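Local coordinates for protein flavohemoglobin (Malassezia yamatoensis, PDB 6O0A) that probably detoxifies nitric oxide as a dioxygenase, passing electrons from NAD(P)H through bound FAD to a haem in its globin domain, at residues 280-285 and 308-313; 368-373 and 392-397. One frame throughout, in Å; residues are numbered along the deposited sequence. Where two conformers were deposited one is given.

In the fold
Both contacts are pairs of neighbouring strands in one parallel sheet, that of the NAD-binding domain, and each closes a beta-alpha-beta unit. Contact 1 comes first along the chain, joining strands 281-286 and 308-315 across helix 290-302; contact 2 follows, joining strands 367-371 and 394-397 across helix 374-386. Their centres lie about 10 Å apart because strands 281-286 and 367-371 are themselves neighbours: Ile284 N lies 2.8 Å from Phe369 O, a probable hydrogen bond. Strands 308-315 and 281-286 are inner strands of the sheet, whereas 394-397 is outermost within the chain and carries Glu397 to the FAD, on the side facing the haem.

Contact 1. Residues 280-285 and 308-313; sequences PLVLIC and EVMIIA
Leu281 and Leu283 lace their backbones to residues 308-312 in a regular parallel ladder, in which five hydrogen bonds alternate in direction. Leu281 N gives its hydrogen to Glu308 O at 2.8 Å, and Leu281 O takes one from Met310 N. One rung on, Leu283 N reaches Met310 O at 2.7 Å and Leu283 O receives Ile312 N. Cys285 N closes the series on Ile312 O, with an N-H...O angle of 160°; the other four bonds are straighter. Several acceptors have a second, softer partner: Ile284 CA, for instance, lies 3.2 Å from Ile312 O as a CA-H...O contact. The side chains add apolar packing, with Leu283 CD1 alongside Ile311 CG1 at 4.2 Å. Cys285 SG stands between its own N and carbonyl carbon (chi1 62°), where it meets Ala313 CB at 3.7 Å. The pairing closes a beta-alpha-beta crossover in the parallel sheet of the NAD-binding domain, whose connecting helix 290-302 covers the Leu281, Cys285 and Ile311 face through Leu300, Val293 and Val297. Val282 and Ile284 turn their other backbone edge to strand 367-371, bonding to Ser367, Phe369 and Cys371, and strand 336-343 flanks residues 308-313.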
loop_
_atom_site.group_PDB
_atom_site.type_symbol
_atom_site.label_atom_id
_atom_site.label_comp_id
_atom_site.label_asym_id
_atom_site.label_seq_id
_atom_site.Cartn_x
_atom_site.Cartn_y
_atom_site.Cartn_z
ATOM N N PRO A 280 0.305 9.386 -22.639
ATOM C CA PRO A 280 1.606 8.773 -22.354
ATOM C C PRO A 280 1.753 8.466 -20.874
ATOM O O PRO A 280 1.103 9.070 -20.017
ATOM C CB PRO A 280 2.619 9.836 -22.798
ATOM C CG PRO A 280 1.810 11.044 -23.214
ATOM C CD PRO A 280 0.407 10.848 -22.746
ATOM N N LEU A 281 2.629 7.501 -20.582
ATOM C CA LEU A 281 2.902 7.069 -19.220
ATOM C C LEU A 281 4.372 7.293 -18.886
ATOM O O LEU A 281 5.258 6.980 -19.689
ATOM C CB LEU A 281 2.564 5.582 -19.017
ATOM C CG LEU A 281 1.113 5.120 -19.158
ATOM C CD1 LEU A 281 1.053 3.604 -19.076
ATOM C CD2 LEU A 281 0.230 5.746 -18.088
ATOM N N VAL A 282 4.629 7.828 -17.696
ATOM C CA VAL A 282 5.985 7.987 -17.187
ATOM C C VAL A 282 6.040 7.219 -15.879
ATOM O O VAL A 282 5.258 7.495 -14.960
ATOM C CB VAL A 282 6.369 9.467 -16.999
ATOM C CG1 VAL A 282 7.813 9.584 -16.515
ATOM C CG2 VAL A 282 6.191 10.246 -18.307
ATOM N N LEU A 283 6.922 6.225 -15.809
ATOM C CA LEU A 283 7.032 5.356 -14.643
ATOM C C LEU A 283 8.394 5.601 -14.006
ATOM O O LEU A 283 9.431 5.386 -14.650
ATOM C CB LEU A 283 6.856 3.888 -15.040
ATOM C CG LEU A 283 5.641 3.590 -15.932
ATOM C CD1 LEU A 283 5.596 2.104 -16.284
ATOM C CD2 LEU A 283 4.340 4.003 -15.238
ATOM N N ILE A 284 8.396 6.056 -12.755
ATOM C CA ILE A 284 9.621 6.465 -12.070
ATOM C C ILE A 284 9.737 5.654 -10.787
ATOM O O ILE A 284 8.825 5.677 -9.950
ATOM C CB ILE A 284 9.623 7.969 -11.768
ATOM C CG1 ILE A 284 9.514 8.772 -13.074
ATOM C CG2 ILE A 284 10.859 8.343 -10.971
ATOM C CD1 ILE A 284 9.501 10.284 -12.877
ATOM N N CYS A 285 10.856 4.947 -10.617
ATOM C CA CYS A 285 10.985 4.074 -9.459
ATOM C C CYS A 285 12.413 4.062 -8.927
ATOM O O CYS A 285 13.365 4.462 -9.602
ATOM C CB CYS A 285 10.535 2.633 -9.777
ATOM S SG CYS A 285 11.513 1.809 -11.049
ATOM N N GLU A 308 3.122 6.016 -25.537
ATOM C CA GLU A 308 4.501 6.347 -25.213
ATOM C C GLU A 308 4.731 6.051 -23.746
ATOM O O GLU A 308 3.979 6.526 -22.889
ATOM C CB GLU A 308 4.799 7.816 -25.500
ATOM C CG GLU A 308 4.708 8.178 -26.968
ATOM C CD GLU A 308 5.238 9.565 -27.249
ATOM O OE1 GLU A 308 5.698 10.233 -26.293
ATOM O OE2 GLU A 308 5.200 9.982 -28.426
ATOM N N VAL A 309 5.751 5.247 -23.458
ATOM C CA VAL A 309 6.062 4.821 -22.096
ATOM C C VAL A 309 7.507 5.210 -21.817
ATOM O O VAL A 309 8.418 4.809 -22.553
ATOM C CB VAL A 309 5.851 3.311 -21.898
ATOM C CG1 VAL A 309 6.230 2.894 -20.479
ATOM C CG2 VAL A 309 4.398 2.914 -22.187
ATOM N N MET A 310 7.715 6.011 -20.781
ATOM C CA MET A 310 9.049 6.406 -20.347
ATOM C C MET A 310 9.284 5.816 -18.967
ATOM O O MET A 310 8.516 6.083 -18.041
ATOM C CB MET A 310 9.186 7.927 -20.317
ATOM C CG MET A 310 10.529 8.435 -19.825
ATOM S SD MET A 310 10.512 10.231 -19.586
ATOM C CE MET A 310 9.803 10.795 -21.132
ATOM N N ILE A 311 10.329 5.009 -18.834
ATOM C CA ILE A 311 10.627 4.356 -17.569
ATOM C C ILE A 311 11.958 4.886 -17.064
ATOM O O ILE A 311 12.960 4.823 -17.780
ATOM C CB ILE A 311 10.665 2.824 -17.713
ATOM C CG1 ILE A 311 9.310 2.310 -18.199
ATOM C CG2 ILE A 311 11.040 2.170 -16.368
ATOM C CD1 ILE A 311 9.394 1.200 -19.227
ATOM N N ILE A 312 11.967 5.406 -15.836
ATOM C CA ILE A 312 13.174 5.940 -15.212
ATOM C C ILE A 312 13.347 5.199 -13.895
ATOM O O ILE A 312 12.547 5.379 -12.973
ATOM C CB ILE A 312 13.097 7.457 -14.987
ATOM C CG1 ILE A 312 12.551 8.177 -16.225
ATOM C CG2 ILE A 312 14.471 8.011 -14.629
ATOM C CD1 ILE A 312 13.502 8.203 -17.410
ATOM N N ALA A 313 14.380 4.370 -13.810
ATOM C CA ALA A 313 14.607 3.523 -12.646
ATOM C C ALA A 313 15.941 3.864 -11.996
ATOM O O ALA A 313 16.949 4.046 -12.682
ATOM C CB ALA A 313 14.561 2.042 -13.047
#

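Contact 2. Residues 368-373 and 392-397; sequences VFLCGP and HKIFYE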
loop_
_atom_site.group_PDB
_atom_site.type_symbol
_atom_site.label_atom_id
_atom_site.label_comp_id
_atom_site.label_asym_id
_atom_site.label_seq_id
_atom_site.Cartn_x
_atom_site.Cartn_y
_atom_site.Cartn_z
ATOM N N VAL A 368 2.030 10.261 -14.385
ATOM C CA VAL A 368 3.335 9.932 -13.826
ATOM C C VAL A 368 3.120 9.061 -12.600
ATOM O O VAL A 368 2.371 9.440 -11.692
ATOM C CB VAL A 368 4.130 11.193 -13.451
ATOM C CG1 VAL A 368 5.480 10.805 -12.901
ATOM C CG2 VAL A 368 4.270 12.122 -14.655
ATOM N N PHE A 369 3.786 7.910 -12.569
ATOM C CA PHE A 369 3.705 6.963 -11.463
ATOM C C PHE A 369 5.041 6.924 -10.724
ATOM O O PHE A 369 6.097 6.840 -11.357
ATOM C CB PHE A 369 3.344 5.567 -11.983
ATOM C CG PHE A 369 3.463 4.487 -10.951
ATOM C CD1 PHE A 369 2.480 4.318 -9.988
ATOM C CD2 PHE A 369 4.561 3.637 -10.939
ATOM C CE1 PHE A 369 2.594 3.323 -9.032
ATOM C CE2 PHE A 369 4.678 2.625 -9.982
ATOM C CZ PHE A 369 3.694 2.471 -9.030
ATOM N N LEU A 370 4.995 6.992 -9.390
ATOM C CA LEU A 370 6.189 6.948 -8.551
ATOM C C LEU A 370 6.133 5.754 -7.610
ATOM O O LEU A 370 5.111 5.507 -6.968
ATOM C CB LEU A 370 6.333 8.210 -7.694
ATOM C CG LEU A 370 6.187 9.558 -8.384
ATOM C CD1 LEU A 370 6.251 10.678 -7.344
ATOM C CD2 LEU A 370 7.276 9.709 -9.441
ATOM N N CYS A 371 7.247 5.043 -7.488
ATOM C CA CYS A 371 7.339 4.028 -6.445
ATOM C C CYS A 371 8.780 3.934 -5.974
ATOM O O CYS A 371 9.662 3.560 -6.748
ATOM C CB CYS A 371 6.853 2.676 -6.947
ATOM S SG CYS A 371 6.701 1.503 -5.615
ATOM N N GLY A 372 9.007 4.263 -4.713
ATOM C CA GLY A 372 10.324 4.197 -4.131
ATOM C C GLY A 372 10.231 4.529 -2.661
ATOM O O GLY A 372 9.137 4.651 -2.107
ATOM N N PRO A 373 11.375 4.687 -1.999
ATOM C CA PRO A 373 11.353 5.119 -0.598
ATOM C C PRO A 373 10.599 6.432 -0.455
ATOM O O PRO A 373 10.512 7.227 -1.392
ATOM C CB PRO A 373 12.839 5.276 -0.252
ATOM C CG PRO A 373 13.542 4.375 -1.211
ATOM C CD PRO A 373 12.749 4.484 -2.497
ATOM N N HIS A 392 -2.636 16.231 -9.738
ATOM C CA HIS A 392 -3.667 15.273 -10.116
ATOM C C HIS A 392 -3.145 14.213 -11.075
ATOM O O HIS A 392 -3.790 13.173 -11.239
ATOM C CB HIS A 392 -4.839 16.023 -10.749
ATOM C CG HIS A 392 -6.072 15.197 -10.946
ATOM N ND1 HIS A 392 -6.695 14.525 -9.915
ATOM C CD2 HIS A 392 -6.819 14.964 -12.052
ATOM C CE1 HIS A 392 -7.762 13.901 -10.381
ATOM N NE2 HIS A 392 -7.861 14.152 -11.674
ATOM N N LYS A 393 -1.999 14.456 -11.715
ATOM C CA LYS A 393 -1.402 13.528 -12.668
ATOM C C LYS A 393 -0.310 12.661 -12.061
ATOM O O LYS A 393 0.272 11.840 -12.776
ATOM C CB LYS A 393 -0.811 14.298 -13.855
ATOM C CG LYS A 393 -1.838 14.871 -14.814
ATOM C CD LYS A 393 -2.623 13.771 -15.507
ATOM C CE LYS A 393 -3.430 14.333 -16.669
ATOM N NZ LYS A 393 -4.349 13.305 -17.227
ATOM N N ILE A 394 0.010 12.842 -10.785
ATOM C CA ILE A 394 1.091 12.113 -10.132
ATOM C C ILE A 394 0.461 11.065 -9.231
ATOM O O ILE A 394 -0.328 11.394 -8.338
ATOM C CB ILE A 394 2.010 13.051 -9.336
ATOM C CG1 ILE A 394 2.517 14.184 -10.233
ATOM C CG2 ILE A 394 3.172 12.277 -8.721
ATOM C CD1 ILE A 394 3.359 15.204 -9.504
ATOM N N PHE A 395 0.798 9.807 -9.474
ATOM C CA PHE A 395 0.274 8.682 -8.720
ATOM C C PHE A 395 1.427 8.017 -7.990
ATOM O O PHE A 395 2.541 7.953 -8.512
ATOM C CB PHE A 395 -0.407 7.673 -9.645
ATOM C CG PHE A 395 -1.540 8.242 -10.437
ATOM C CD1 PHE A 395 -1.309 8.909 -11.631
ATOM C CD2 PHE A 395 -2.845 8.100 -9.994
ATOM C CE1 PHE A 395 -2.367 9.439 -12.362
ATOM C CE2 PHE A 395 -3.902 8.623 -10.720
ATOM C CZ PHE A 395 -3.662 9.287 -11.905
ATOM N N TYR A 396 1.180 7.530 -6.781
ATOM C CA TYR A 396 2.290 6.953 -6.045
ATOM C C TYR A 396 1.831 5.721 -5.281
ATOM O O TYR A 396 0.636 5.477 -5.086
ATOM C CB TYR A 396 2.947 7.984 -5.112
ATOM C CG TYR A 396 2.070 8.517 -3.999
ATOM C CD1 TYR A 396 1.811 7.751 -2.867
ATOM C CD2 TYR A 396 1.538 9.800 -4.058
ATOM C CE1 TYR A 396 1.020 8.231 -1.839
ATOM C CE2 TYR A 396 0.748 10.294 -3.029
ATOM C CZ TYR A 396 0.492 9.502 -1.921
ATOM O OH TYR A 396 -0.290 9.976 -0.888
ATOM N N GLU A 397 2.824 4.944 -4.866
ATOM C CA GLU A 397 2.623 3.690 -4.152
ATOM C C GLU A 397 3.666 3.641 -3.045
ATOM O O GLU A 397 4.867 3.579 -3.327
ATOM C CB GLU A 397 2.761 2.497 -5.097
ATOM C CG GLU A 397 2.751 1.143 -4.420
ATOM C CD GLU A 397 1.357 0.663 -4.083
ATOM O OE1 GLU A 397 0.600 1.399 -3.408
ATOM O OE2 GLU A 397 1.012 -0.460 -4.505
#
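Phe369 and Glu397 lie side by side and point the same way, on the face they share with Phe395 and Cys371. The aromatic ring swings away from its backbone N (chi1 170°), so that CE1 and CZ both come 4.0 Å from Glu397 CB. Beyond that point the Glu397 chain bends at chi2, and its carboxylate plane is turned 66° from the ring. Cys371 SG is close by, 4.1 Å from Glu397 CG. Phe395 lies further back along the strand, and its CD1 puts the ring edge 3.7 Å from Val368 O. That oxygen also takes the hydrogen bond of Phe395 N at 2.7 Å. On the other face, Leu370 and Ile394 cross obliquely, with Leu370 CD1 against Ile394 CG2 at 3.7 Å; the Tyr396 side chain meets Leu370 through CB, and its ring then leads away. Of the parallel-strand bonds, Val368 N to Lys393 O is almost straight (177°), but the last, Glu397 N to Leu370 O, is long and bent at 3.2 Å. Glu397 belongs to the FAD pocket and touches the cofactor. Helix 374-386, the crossover of this unit, covers Val368, Leu370 and Ile394 with Leu384 and Met377. Over the opposite face, helix 270-273 packs on both phenylalanines, and Phe296 of helix 290-302 meets Phe369 edge-to-face. Within the sheet, strand 281-286 lies on the other side of residues 368-371 from strand 394-397.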